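Local coordinates for probable quinone reductase Qor (NADPH:quinone reductase) (Zeta-crystallin homolog protein) (Mycobacterium tuberculosis, PDB 4RVU) that binds NADPH and probably passes its electrons to quinones, as a quinone reductase of the zinc-free branch of the medium-chain dehydrogenase family, at residues N44-D47 with T48-S52; H316-E320 with A321-V325; R270-L273 with F274-T277. All coordinates share one frame; numbering follows the deposited sequence.

Contact 1. Residues N44-D47 with T48-S52; sequences NFID and TYFRS. With NDP (NADPH dihydro-nicotinamide-adenine-dinucleotide phosphate), chain E.
Phe45 and Thr48 meet through a carbonyl oxygen gripped twice: Thr48 OG1 approaches Phe45 O in the carbonyl plane at 2.6 Å, while Thr48 N reaches it from above the plane at 3.0 Å. With OG1 between its backbone N and carbonyl carbon (chi1 73°), the hydroxyl folds back on the helix's first turn. Asn44 N donates to Asp47 OD2 at 2.9 Å from above the carboxylate plane; Tyr100 bonds to the same oxygen. Further along, Phe50 N bonds to Ile46 O and Arg51 N to Asp47 O, the latter at 2.9 Å. The cofactor joins through Phe45 and Tyr49: Phe45 N donates to NDP O2N, and NDP O2D makes a weak bond to Tyr49 OH.

The rings of Phe45 and Tyr49 meet obliquely, planes at 52°, and Phe45 O lies over the centre of one Tyr49 face. CD2 of Phe45, away from the CD1 that meets Tyr49, touches NDP C5B at 3.6 Å. Ile46 crosses Tyr49 at about a right angle, whereas its CD1 runs alongside Phe50, 3.9 Å from CE1.

Helix 45-52 follows strand 40-42 of the GroES-like domain, and helix 312-320 packs against it through Leu319 on Phe45 and His316 on Thr48.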
loop_
_atom_site.group_PDB
_atom_site.type_symbol
_atom_site.label_atom_id
_atom_site.label_comp_id
_atom_site.label_asym_id
_atom_site.label_seq_id
_atom_site.Cartn_x
_atom_site.Cartn_y
_atom_site.Cartn_z
ATOM N N ASN A 44 -0.124 0.906 26.445
ATOM C CA ASN A 44 0.116 0.966 25.003
ATOM C C ASN A 44 0.326 2.386 24.540
ATOM O O ASN A 44 -0.263 3.303 25.099
ATOM C CB ASN A 44 -1.047 0.321 24.256
ATOM C CG ASN A 44 -1.109 -1.163 24.504
ATOM O OD1 ASN A 44 -0.318 -1.923 23.932
ATOM N ND2 ASN A 44 -2.010 -1.587 25.394
ATOM N N PHE A 45 1.168 2.577 23.525
ATOM C CA PHE A 45 1.484 3.938 23.101
ATOM C C PHE A 45 0.232 4.702 22.683
ATOM O O PHE A 45 0.149 5.917 22.871
ATOM C CB PHE A 45 2.528 3.963 21.985
ATOM C CG PHE A 45 3.497 5.097 22.115
ATOM C CD1 PHE A 45 3.148 6.381 21.710
ATOM C CD2 PHE A 45 4.745 4.887 22.670
ATOM C CE1 PHE A 45 4.045 7.438 21.848
ATOM C CE2 PHE A 45 5.644 5.927 22.817
ATOM C CZ PHE A 45 5.295 7.206 22.406
ATOM N N ILE A 46 -0.757 3.989 22.159
ATOM C CA ILE A 46 -2.009 4.629 21.773
ATOM C C ILE A 46 -2.726 5.257 22.955
ATOM O O ILE A 46 -3.481 6.216 22.774
ATOM C CB ILE A 46 -2.960 3.671 21.004
ATOM C CG1 ILE A 46 -4.053 4.460 20.268
ATOM C CG2 ILE A 46 -3.581 2.653 21.917
ATOM C CD1 ILE A 46 -4.994 3.582 19.466
ATOM N N ASP A 47 -2.498 4.723 24.163
ATOM C CA ASP A 47 -3.092 5.306 25.365
ATOM C C ASP A 47 -2.680 6.776 25.482
ATOM O O ASP A 47 -3.462 7.615 25.947
ATOM C CB ASP A 47 -2.650 4.566 26.648
ATOM C CG ASP A 47 -2.977 3.069 26.634
ATOM O OD1 ASP A 47 -3.833 2.632 25.835
ATOM O OD2 ASP A 47 -2.386 2.330 27.464
ATOM N N THR A 48 -1.451 7.083 25.074
ATOM C CA THR A 48 -0.935 8.445 25.188
ATOM C C THR A 48 -1.623 9.392 24.201
ATOM O O THR A 48 -1.729 10.593 24.471
ATOM C CB THR A 48 0.586 8.529 24.967
ATOM O OG1 THR A 48 0.892 8.354 23.573
ATOM C CG2 THR A 48 1.329 7.487 25.811
ATOM N N TYR A 49 -2.074 8.856 23.064
ATOM C CA TYR A 49 -2.727 9.678 22.037
ATOM C C TYR A 49 -4.133 10.046 22.511
ATOM O O TYR A 49 -4.608 11.157 22.270
ATOM C CB TYR A 49 -2.812 8.959 20.677
ATOM C CG TYR A 49 -1.513 8.444 20.073
ATOM C CD1 TYR A 49 -0.320 9.163 20.158
ATOM C CD2 TYR A 49 -1.493 7.233 19.391
ATOM C CE1 TYR A 49 0.860 8.666 19.590
ATOM C CE2 TYR A 49 -0.332 6.732 18.827
ATOM C CZ TYR A 49 0.844 7.446 18.930
ATOM O OH TYR A 49 1.996 6.919 18.358
ATOM N N PHE A 50 -4.799 9.111 23.187
ATOM C CA PHE A 50 -6.101 9.382 23.790
ATOM C C PHE A 50 -6.001 10.319 24.980
ATOM O O PHE A 50 -6.865 11.177 25.188
ATOM C CB PHE A 50 -6.780 8.090 24.236
ATOM C CG PHE A 50 -7.433 7.339 23.121
ATOM C CD1 PHE A 50 -6.994 6.072 22.770
ATOM C CD2 PHE A 50 -8.481 7.909 22.414
ATOM C CE1 PHE A 50 -7.598 5.383 21.733
ATOM C CE2 PHE A 50 -9.086 7.228 21.374
ATOM C CZ PHE A 50 -8.647 5.961 21.037
ATOM N N ARG A 51 -4.955 10.136 25.778
ATOM C CA ARG A 51 -4.725 11.001 26.922
ATOM C C ARG A 51 -4.466 12.433 26.447
ATOM O O ARG A 51 -4.988 13.393 27.023
ATOM C CB ARG A 51 -3.537 10.491 27.729
ATOM C CG ARG A 51 -3.340 11.203 29.057
ATOM C CD ARG A 51 -2.034 11.950 29.053
ATOM N NE ARG A 51 -0.926 11.061 28.748
ATOM C CZ ARG A 51 0.040 11.315 27.871
ATOM N NH1 ARG A 51 0.067 12.458 27.196
ATOM N NH2 ARG A 51 0.988 10.419 27.677
ATOM N N SER A 52 -3.676 12.572 25.383
ATOM C CA SER A 52 -3.288 13.893 24.895
ATOM C C SER A 52 -4.404 14.577 24.107
ATOM O O SER A 52 -4.373 15.793 23.912
ATOM C CB SER A 52 -2.007 13.823 24.055
ATOM O OG SER A 52 -2.244 13.247 22.779
HETATM P PA NDP E . 7.005 0.894 22.365
HETATM O O1A NDP E . 7.149 -0.021 23.549
HETATM O O2A NDP E . 7.600 0.495 21.046
HETATM O O5B NDP E . 7.568 2.345 22.766
HETATM C C5B NDP E . 7.820 3.320 21.761
HETATM C C4B NDP E . 9.278 3.202 21.350
HETATM O O4B NDP E . 9.539 3.936 20.153
HETATM C C3B NDP E . 10.200 3.791 22.402
HETATM O O3B NDP E . 10.563 2.826 23.389
HETATM C C2B NDP E . 11.397 4.255 21.596
HETATM O O2B NDP E . 12.427 3.276 21.614
HETATM C C1B NDP E . 10.874 4.440 20.179
HETATM N N9A NDP E . 10.905 5.891 19.886
HETATM C C8A NDP E . 11.608 6.481 18.906
HETATM N N7A NDP E . 11.434 7.824 18.921
HETATM C C5A NDP E . 10.608 8.112 19.940
HETATM C C6A NDP E . 10.015 9.339 20.518
HETATM N N6A NDP E . 10.283 10.554 19.990
HETATM N N1A NDP E . 9.203 9.203 21.587
HETATM C C2A NDP E . 8.933 7.998 22.117
HETATM N N3A NDP E . 9.436 6.846 21.647
HETATM C C4A NDP E . 10.264 6.835 20.577
HETATM O O3 NDP E . 5.445 1.204 22.165
HETATM P PN NDP E . 4.392 0.051 21.796
HETATM O O1N NDP E . 5.128 -1.255 21.667
HETATM O O2N NDP E . 3.223 0.185 22.737
HETATM O O5D NDP E . 3.901 0.494 20.333
HETATM C C5D NDP E . 4.834 0.610 19.262
HETATM C C4D NDP E . 4.271 1.529 18.188
HETATM O O4D NDP E . 3.261 0.846 17.448
HETATM C C3D NDP E . 3.604 2.744 18.801
HETATM O O3D NDP E . 3.882 3.869 17.968
HETATM C C2D NDP E . 2.123 2.439 18.752
HETATM O O2D NDP E . 1.373 3.644 18.591
HETATM C C1D NDP E . 2.016 1.541 17.530
HETATM N N1N NDP E . 0.936 0.556 17.595
HETATM C C2N NDP E . 0.109 0.456 16.552
HETATM C C3N NDP E . -0.930 -0.461 16.521
HETATM C C7N NDP E . -1.825 -0.513 15.319
HETATM O O7N NDP E . -2.696 -1.362 15.262
HETATM N N7N NDP E . -1.635 0.371 14.340
HETATM C C4N NDP E . -1.166 -1.407 17.675
HETATM C C5N NDP E . -0.191 -1.205 18.740
HETATM C C6N NDP E . 0.813 -0.247 18.657
HETATM P P2B NDP E . 13.917 3.642 21.131
HETATM O O1X NDP E . 13.776 4.997 20.499
HETATM O O2X NDP E . 14.729 3.635 22.394
HETATM O O3X NDP E . 14.279 2.539 20.179
#

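Contact 2. Residues H316-E320 with A321-V325; sequences HQDLE and ARKTV. With NDP (NADPH dihydro-nicotinamide-adenine-dinucleotide phosphate), chain E.
Lys323 N and Asp318 O make the wider-spanning of two bonds that close helix 312-320 in a Schellman motif. This six-residue link is 2.9 Å and points nearly along the C=O axis; within it, Arg322 N meets Leu319 O from above the carbonyl plane at 3.2 Å. Arg322 carries the positive phi of 68° that lets the chain turn back.

Van der Waals contacts line the turn. Thr324 CG2 lies against Asp318 CB at 3.8 Å, and Leu319 CD1 touches both Thr324 OG1 and NDP O5B, each at 3.6 Å.

Two waters bridge the turn. One accepts from Lys323 NZ and donates to Asp318 OD1, linking the two opposite charges; Asp318 OD2 bonds to Tyr307. The other donates to Leu319 O and Thr324 OG1 and pairs with NDP O3B at 2.7 Å.

Arg322 makes the hydrogen bonds to the phosphate. Bent at chi3 (71°), its chain runs over the adenine and brings NE and NH2 to NDP O1X, at 2.8 and 2.7 Å, in the guanidinium plane. NDP N7A sits over one guanidinium face, and Tyr197 adds a cation-pi contact.

Two donors on a single 2'-phosphate oxygen, with the adenine held against the same side chain, are consistent with recognition of NADPH rather than NADH.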
loop_
_atom_site.group_PDB
_atom_site.type_symbol
_atom_site.label_atom_id
_atom_site.label_comp_id
_atom_site.label_asym_id
_atom_site.label_seq_id
_atom_site.Cartn_x
_atom_site.Cartn_y
_atom_site.Cartn_z
ATOM N N HIS A 316 3.383 6.634 31.681
ATOM C CA HIS A 316 3.257 7.442 30.467
ATOM C C HIS A 316 4.479 8.338 30.266
ATOM O O HIS A 316 4.950 8.507 29.141
ATOM C CB HIS A 316 1.967 8.254 30.463
ATOM C CG HIS A 316 0.767 7.476 30.017
ATOM N ND1 HIS A 316 -0.207 8.013 29.204
ATOM C CD2 HIS A 316 0.383 6.205 30.280
ATOM C CE1 HIS A 316 -1.145 7.107 28.990
ATOM N NE2 HIS A 316 -0.813 6.003 29.633
ATOM N N GLN A 317 5.003 8.902 31.351
ATOM C CA GLN A 317 6.256 9.653 31.278
ATOM C C GLN A 317 7.410 8.822 30.728
ATOM O O GLN A 317 8.094 9.249 29.796
ATOM C CB GLN A 317 6.649 10.203 32.653
ATOM C CG GLN A 317 5.734 11.302 33.154
ATOM C CD GLN A 317 6.154 11.829 34.518
ATOM O OE1 GLN A 317 6.660 11.080 35.356
ATOM N NE2 GLN A 317 5.943 13.121 34.744
ATOM N N ASP A 318 7.646 7.654 31.327
ATOM C CA ASP A 318 8.749 6.789 30.910
ATOM C C ASP A 318 8.588 6.323 29.461
ATOM O O ASP A 318 9.563 6.233 28.715
ATOM C CB ASP A 318 8.855 5.564 31.830
ATOM C CG ASP A 318 9.253 5.920 33.249
ATOM O OD1 ASP A 318 9.701 7.063 33.485
ATOM O OD2 ASP A 318 9.136 5.031 34.125
ATOM N N LEU A 319 7.349 6.030 29.068
ATOM C CA LEU A 319 7.071 5.534 27.728
ATOM C C LEU A 319 7.391 6.614 26.699
ATOM O O LEU A 319 8.113 6.367 25.724
ATOM C CB LEU A 319 5.609 5.095 27.617
ATOM C CG LEU A 319 5.131 4.591 26.262
ATOM C CD1 LEU A 319 6.000 3.434 25.802
ATOM C CD2 LEU A 319 3.667 4.172 26.335
ATOM N N GLU A 320 6.887 7.820 26.945
ATOM C CA GLU A 320 7.111 8.946 26.030
ATOM C C GLU A 320 8.564 9.405 26.000
ATOM O O GLU A 320 9.016 10.000 25.016
ATOM C CB GLU A 320 6.194 10.119 26.388
ATOM C CG GLU A 320 4.716 9.830 26.176
ATOM C CD GLU A 320 3.837 11.057 26.346
ATOM O OE1 GLU A 320 4.280 12.047 26.970
ATOM O OE2 GLU A 320 2.691 11.020 25.856
ATOM N N ALA A 321 9.298 9.121 27.072
ATOM C CA ALA A 321 10.692 9.539 27.181
ATOM C C ALA A 321 11.657 8.500 26.622
ATOM O O ALA A 321 12.872 8.668 26.731
ATOM C CB ALA A 321 11.045 9.871 28.634
ATOM N N ARG A 322 11.117 7.433 26.026
ATOM C CA ARG A 322 11.925 6.367 25.416
ATOM C C ARG A 322 12.692 5.552 26.464
ATOM O O ARG A 322 13.713 4.932 26.168
ATOM C CB ARG A 322 12.883 6.935 24.349
ATOM C CG ARG A 322 12.233 7.935 23.390
ATOM C CD ARG A 322 13.260 8.593 22.453
ATOM N NE ARG A 322 13.796 7.676 21.448
ATOM C CZ ARG A 322 14.528 8.066 20.404
ATOM N NH1 ARG A 322 14.807 9.355 20.238
ATOM N NH2 ARG A 322 14.976 7.173 19.523
ATOM N N LYS A 323 12.183 5.532 27.689
ATOM C CA LYS A 323 12.914 4.897 28.782
ATOM C C LYS A 323 12.475 3.461 29.065
ATOM O O LYS A 323 13.117 2.748 29.849
ATOM C CB LYS A 323 12.754 5.717 30.055
ATOM C CG LYS A 323 13.458 7.059 30.054
ATOM C CD LYS A 323 13.079 7.787 31.335
ATOM C CE LYS A 323 13.992 8.959 31.652
ATOM N NZ LYS A 323 13.587 9.552 32.972
ATOM N N THR A 324 11.372 3.034 28.463
ATOM C CA THR A 324 10.874 1.680 28.728
ATOM C C THR A 324 11.533 0.690 27.781
ATOM O O THR A 324 12.035 1.070 26.722
ATOM C CB THR A 324 9.335 1.579 28.613
ATOM O OG1 THR A 324 8.925 1.815 27.255
ATOM C CG2 THR A 324 8.665 2.587 29.529
ATOM N N VAL A 325 11.554 -0.578 28.181
ATOM C CA VAL A 325 11.962 -1.657 27.297
ATOM C C VAL A 325 10.859 -2.700 27.324
ATOM O O VAL A 325 10.297 -2.997 28.383
ATOM C CB VAL A 325 13.308 -2.294 27.721
ATOM C CG1 VAL A 325 14.450 -1.296 27.563
ATOM C CG2 VAL A 325 13.238 -2.775 29.149
HETATM P PA NDP E . 7.005 0.894 22.365
HETATM O O1A NDP E . 7.149 -0.021 23.549
HETATM O O2A NDP E . 7.600 0.495 21.046
HETATM O O5B NDP E . 7.568 2.345 22.766
HETATM C C5B NDP E . 7.820 3.320 21.761
HETATM C C4B NDP E . 9.278 3.202 21.350
HETATM O O4B NDP E . 9.539 3.936 20.153
HETATM C C3B NDP E . 10.200 3.791 22.402
HETATM O O3B NDP E . 10.563 2.826 23.389
HETATM C C2B NDP E . 11.397 4.255 21.596
HETATM O O2B NDP E . 12.427 3.276 21.614
HETATM C C1B NDP E . 10.874 4.440 20.179
HETATM N N9A NDP E . 10.905 5.891 19.886
HETATM C C8A NDP E . 11.608 6.481 18.906
HETATM N N7A NDP E . 11.434 7.824 18.921
HETATM C C5A NDP E . 10.608 8.112 19.940
HETATM C C6A NDP E . 10.015 9.339 20.518
HETATM N N6A NDP E . 10.283 10.554 19.990
HETATM N N1A NDP E . 9.203 9.203 21.587
HETATM C C2A NDP E . 8.933 7.998 22.117
HETATM N N3A NDP E . 9.436 6.846 21.647
HETATM C C4A NDP E . 10.264 6.835 20.577
HETATM O O3 NDP E . 5.445 1.204 22.165
HETATM P PN NDP E . 4.392 0.051 21.796
HETATM O O1N NDP E . 5.128 -1.255 21.667
HETATM O O2N NDP E . 3.223 0.185 22.737
HETATM O O5D NDP E . 3.901 0.494 20.333
HETATM C C5D NDP E . 4.834 0.610 19.262
HETATM C C4D NDP E . 4.271 1.529 18.188
HETATM O O4D NDP E . 3.261 0.846 17.448
HETATM C C3D NDP E . 3.604 2.744 18.801
HETATM O O3D NDP E . 3.882 3.869 17.968
HETATM C C2D NDP E . 2.123 2.439 18.752
HETATM O O2D NDP E . 1.373 3.644 18.591
HETATM C C1D NDP E . 2.016 1.541 17.530
HETATM N N1N NDP E . 0.936 0.556 17.595
HETATM C C2N NDP E . 0.109 0.456 16.552
HETATM C C3N NDP E . -0.930 -0.461 16.521
HETATM C C7N NDP E . -1.825 -0.513 15.319
HETATM O O7N NDP E . -2.696 -1.362 15.262
HETATM N N7N NDP E . -1.635 0.371 14.340
HETATM C C4N NDP E . -1.166 -1.407 17.675
HETATM C C5N NDP E . -0.191 -1.205 18.740
HETATM C C6N NDP E . 0.813 -0.247 18.657
HETATM P P2B NDP E . 13.917 3.642 21.131
HETATM O O1X NDP E . 13.776 4.997 20.499
HETATM O O2X NDP E . 14.729 3.635 22.394
HETATM O O3X NDP E . 14.279 2.539 20.179
HETATM O O HOH W 1 10.674 9.559 32.819
HETATM O O HOH W 2 9.798 4.026 25.682
#

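Contact 3. Residues R270-L273 with F274-T277; sequences RPSL and FHFT. With NDP (NADPH dihydro-nicotinamide-adenine-dinucleotide phosphate), chain E.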
loop_
_atom_site.group_PDB
_atom_site.type_symbol
_atom_site.label_atom_id
_atom_site.label_comp_id
_atom_site.label_asym_id
_atom_site.label_seq_id
_atom_site.Cartn_x
_atom_site.Cartn_y
_atom_site.Cartn_z
ATOM N N ARG A 270 -1.185 2.097 6.182
ATOM C CA ARG A 270 -1.214 2.558 7.575
ATOM C C ARG A 270 -2.320 1.800 8.295
ATOM O O ARG A 270 -3.453 2.281 8.382
ATOM C CB ARG A 270 -1.480 4.067 7.652
ATOM C CG ARG A 270 -0.944 4.759 8.938
ATOM C CD ARG A 270 -1.517 4.159 10.232
ATOM N NE ARG A 270 -0.979 4.775 11.445
ATOM C CZ ARG A 270 -1.258 4.367 12.682
ATOM N NH1 ARG A 270 -2.056 3.329 12.887
ATOM N NH2 ARG A 270 -0.729 4.993 13.725
ATOM N N PRO A 271 -1.992 0.612 8.833
ATOM C CA PRO A 271 -3.045 -0.226 9.403
ATOM C C PRO A 271 -3.390 0.125 10.850
ATOM O O PRO A 271 -2.602 0.761 11.573
ATOM C CB PRO A 271 -2.430 -1.628 9.355
ATOM C CG PRO A 271 -0.945 -1.377 9.528
ATOM C CD PRO A 271 -0.693 -0.084 8.768
ATOM N N SER A 272 -4.589 -0.292 11.243
ATOM C CA SER A 272 -5.058 -0.224 12.621
ATOM C C SER A 272 -5.585 -1.602 13.010
ATOM O O SER A 272 -6.225 -2.274 12.198
ATOM C CB SER A 272 -6.160 0.829 12.740
ATOM O OG SER A 272 -7.095 0.498 13.744
ATOM N N LEU A 273 -5.294 -2.017 14.245
ATOM C CA LEU A 273 -5.731 -3.301 14.801
ATOM C C LEU A 273 -7.236 -3.539 14.607
ATOM O O LEU A 273 -7.686 -4.677 14.402
ATOM C CB LEU A 273 -5.368 -3.373 16.303
ATOM C CG LEU A 273 -5.741 -4.663 17.040
ATOM C CD1 LEU A 273 -5.034 -5.855 16.393
ATOM C CD2 LEU A 273 -5.444 -4.603 18.559
ATOM N N PHE A 274 -8.008 -2.463 14.680
ATOM C CA PHE A 274 -9.452 -2.535 14.465
ATOM C C PHE A 274 -9.829 -3.311 13.191
ATOM O O PHE A 274 -10.771 -4.113 13.200
ATOM C CB PHE A 274 -10.041 -1.122 14.437
ATOM C CG PHE A 274 -11.516 -1.092 14.169
ATOM C CD1 PHE A 274 -12.423 -1.355 15.185
ATOM C CD2 PHE A 274 -12.001 -0.803 12.898
ATOM C CE1 PHE A 274 -13.792 -1.330 14.941
ATOM C CE2 PHE A 274 -13.366 -0.777 12.648
ATOM C CZ PHE A 274 -14.262 -1.039 13.675
ATOM N N HIS A 275 -9.080 -3.109 12.110
ATOM C CA HIS A 275 -9.424 -3.737 10.832
ATOM C C HIS A 275 -8.873 -5.153 10.697
ATOM O O HIS A 275 -9.037 -5.784 9.658
ATOM C CB HIS A 275 -8.962 -2.877 9.643
ATOM C CG HIS A 275 -9.562 -1.506 9.618
ATOM N ND1 HIS A 275 -8.804 -0.361 9.752
ATOM C CD2 HIS A 275 -10.845 -1.093 9.481
ATOM C CE1 HIS A 275 -9.593 0.696 9.694
ATOM N NE2 HIS A 275 -10.838 0.280 9.530
ATOM N N PHE A 276 -8.225 -5.659 11.746
ATOM C CA PHE A 276 -7.731 -7.030 11.727
ATOM C C PHE A 276 -8.314 -7.859 12.871
ATOM O O PHE A 276 -7.890 -8.983 13.108
ATOM C CB PHE A 276 -6.194 -7.062 11.737
ATOM C CG PHE A 276 -5.580 -6.296 10.602
ATOM C CD1 PHE A 276 -5.171 -6.956 9.448
ATOM C CD2 PHE A 276 -5.459 -4.909 10.665
ATOM C CE1 PHE A 276 -4.623 -6.241 8.376
ATOM C CE2 PHE A 276 -4.928 -4.189 9.599
ATOM C CZ PHE A 276 -4.495 -4.862 8.456
ATOM N N THR A 277 -9.310 -7.295 13.545
ATOM C CA THR A 277 -10.105 -8.007 14.553
ATOM C C THR A 277 -11.583 -7.739 14.289
ATOM O O THR A 277 -12.344 -7.345 15.193
ATOM C CB THR A 277 -9.730 -7.561 15.980
ATOM O OG1 THR A 277 -9.754 -6.131 16.050
ATOM C CG2 THR A 277 -8.340 -8.032 16.351
HETATM P PA NDP E . 7.005 0.894 22.365
HETATM O O1A NDP E . 7.149 -0.021 23.549
HETATM O O2A NDP E . 7.600 0.495 21.046
HETATM O O5B NDP E . 7.568 2.345 22.766
HETATM C C5B NDP E . 7.820 3.320 21.761
HETATM C C4B NDP E . 9.278 3.202 21.350
HETATM O O4B NDP E . 9.539 3.936 20.153
HETATM C C3B NDP E . 10.200 3.791 22.402
HETATM O O3B NDP E . 10.563 2.826 23.389
HETATM C C2B NDP E . 11.397 4.255 21.596
HETATM O O2B NDP E . 12.427 3.276 21.614
HETATM C C1B NDP E . 10.874 4.440 20.179
HETATM N N9A NDP E . 10.905 5.891 19.886
HETATM C C8A NDP E . 11.608 6.481 18.906
HETATM N N7A NDP E . 11.434 7.824 18.921
HETATM C C5A NDP E . 10.608 8.112 19.940
HETATM C C6A NDP E . 10.015 9.339 20.518
HETATM N N6A NDP E . 10.283 10.554 19.990
HETATM N N1A NDP E . 9.203 9.203 21.587
HETATM C C2A NDP E . 8.933 7.998 22.117
HETATM N N3A NDP E . 9.436 6.846 21.647
HETATM C C4A NDP E . 10.264 6.835 20.577
HETATM O O3 NDP E . 5.445 1.204 22.165
HETATM P PN NDP E . 4.392 0.051 21.796
HETATM O O1N NDP E . 5.128 -1.255 21.667
HETATM O O2N NDP E . 3.223 0.185 22.737
HETATM O O5D NDP E . 3.901 0.494 20.333
HETATM C C5D NDP E . 4.834 0.610 19.262
HETATM C C4D NDP E . 4.271 1.529 18.188
HETATM O O4D NDP E . 3.261 0.846 17.448
HETATM C C3D NDP E . 3.604 2.744 18.801
HETATM O O3D NDP E . 3.882 3.869 17.968
HETATM C C2D NDP E . 2.123 2.439 18.752
HETATM O O2D NDP E . 1.373 3.644 18.591
HETATM C C1D NDP E . 2.016 1.541 17.530
HETATM N N1N NDP E . 0.936 0.556 17.595
HETATM C C2N NDP E . 0.109 0.456 16.552
HETATM C C3N NDP E . -0.930 -0.461 16.521
HETATM C C7N NDP E . -1.825 -0.513 15.319
HETATM O O7N NDP E . -2.696 -1.362 15.262
HETATM N N7N NDP E . -1.635 0.371 14.340
HETATM C C4N NDP E . -1.166 -1.407 17.675
HETATM C C5N NDP E . -0.191 -1.205 18.740
HETATM C C6N NDP E . 0.813 -0.247 18.657
HETATM P P2B NDP E . 13.917 3.642 21.131
HETATM O O1X NDP E . 13.776 4.997 20.499
HETATM O O2X NDP E . 14.729 3.635 22.394
HETATM O O3X NDP E . 14.279 2.539 20.179
#
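Ser272 O receives His275 N at 3.0 Å, and Leu273 O receives Phe276 N at 2.9 Å, two successive i to i+3 bonds that form a short 3-10 turn. The turn follows strand 267-269, the edge strand within this chain of the parallel Rossmann sheet, and the residues leading into it hold the cofactor's carboxamide. Pro271 O accepts from NDP N7N at 3.0 Å, and Leu273 N donates to NDP O7N at 2.9 Å; two main-chain groups thus hold the carboxamide, which should restrict its rotation. Arg270, its chain bent at chi2 (-58°), curls back to place NH1 on Pro271 O, which therefore takes two donors; this may make the carbonyl a more strongly polarised acceptor.

Side-chain conformations set what each ring meets. Phe276 has CG beside its own backbone N (chi1 -57°), which turns the ring back toward the preceding residues: Ser272 O lies at the ring edge, in plane, 3.1 Å from CD2, and Pro271 CB meets CE2 at 3.6 Å. Tyr135 of helix 120-140 stacks on this ring, and the same helix packs on Leu273. Phe274 holds CG anti to its backbone N (chi1 178°), with CB against Ser272 OG and CD2 3.5 Å above the His275 ring, offset toward its rim. The second subunit's Ser265 OG bonds to His275 ND1 and to Ser272 N; the pocket's wall is thus also part of the dimer contact. At the end of the turn, the methyl CG2 of Thr277 touches Leu273 CD1 at 4.0 Å.

In the fold
The three contacts illustrate how one extended dinucleotide is held by short local segments far apart in sequence. Contact 2 takes the adenosine end and its 2'-phosphate, contact 1 the pyrophosphate and the nicotinamide ribose, and contact 3 the carboxamide of the nicotinamide. Contacts 1 and 2, with centres about 12 Å apart, touch directly, and a salt bridge joins them, Arg51 NH2 lying 2.6 Å from Glu320 OE2. Contact 3 touches neither. Its centre is about 17 Å from that of contact 1 and about 24 Å from that of contact 2, and, relative to contact 2, on the opposite side of the chain's centre; NADPH spans the interval.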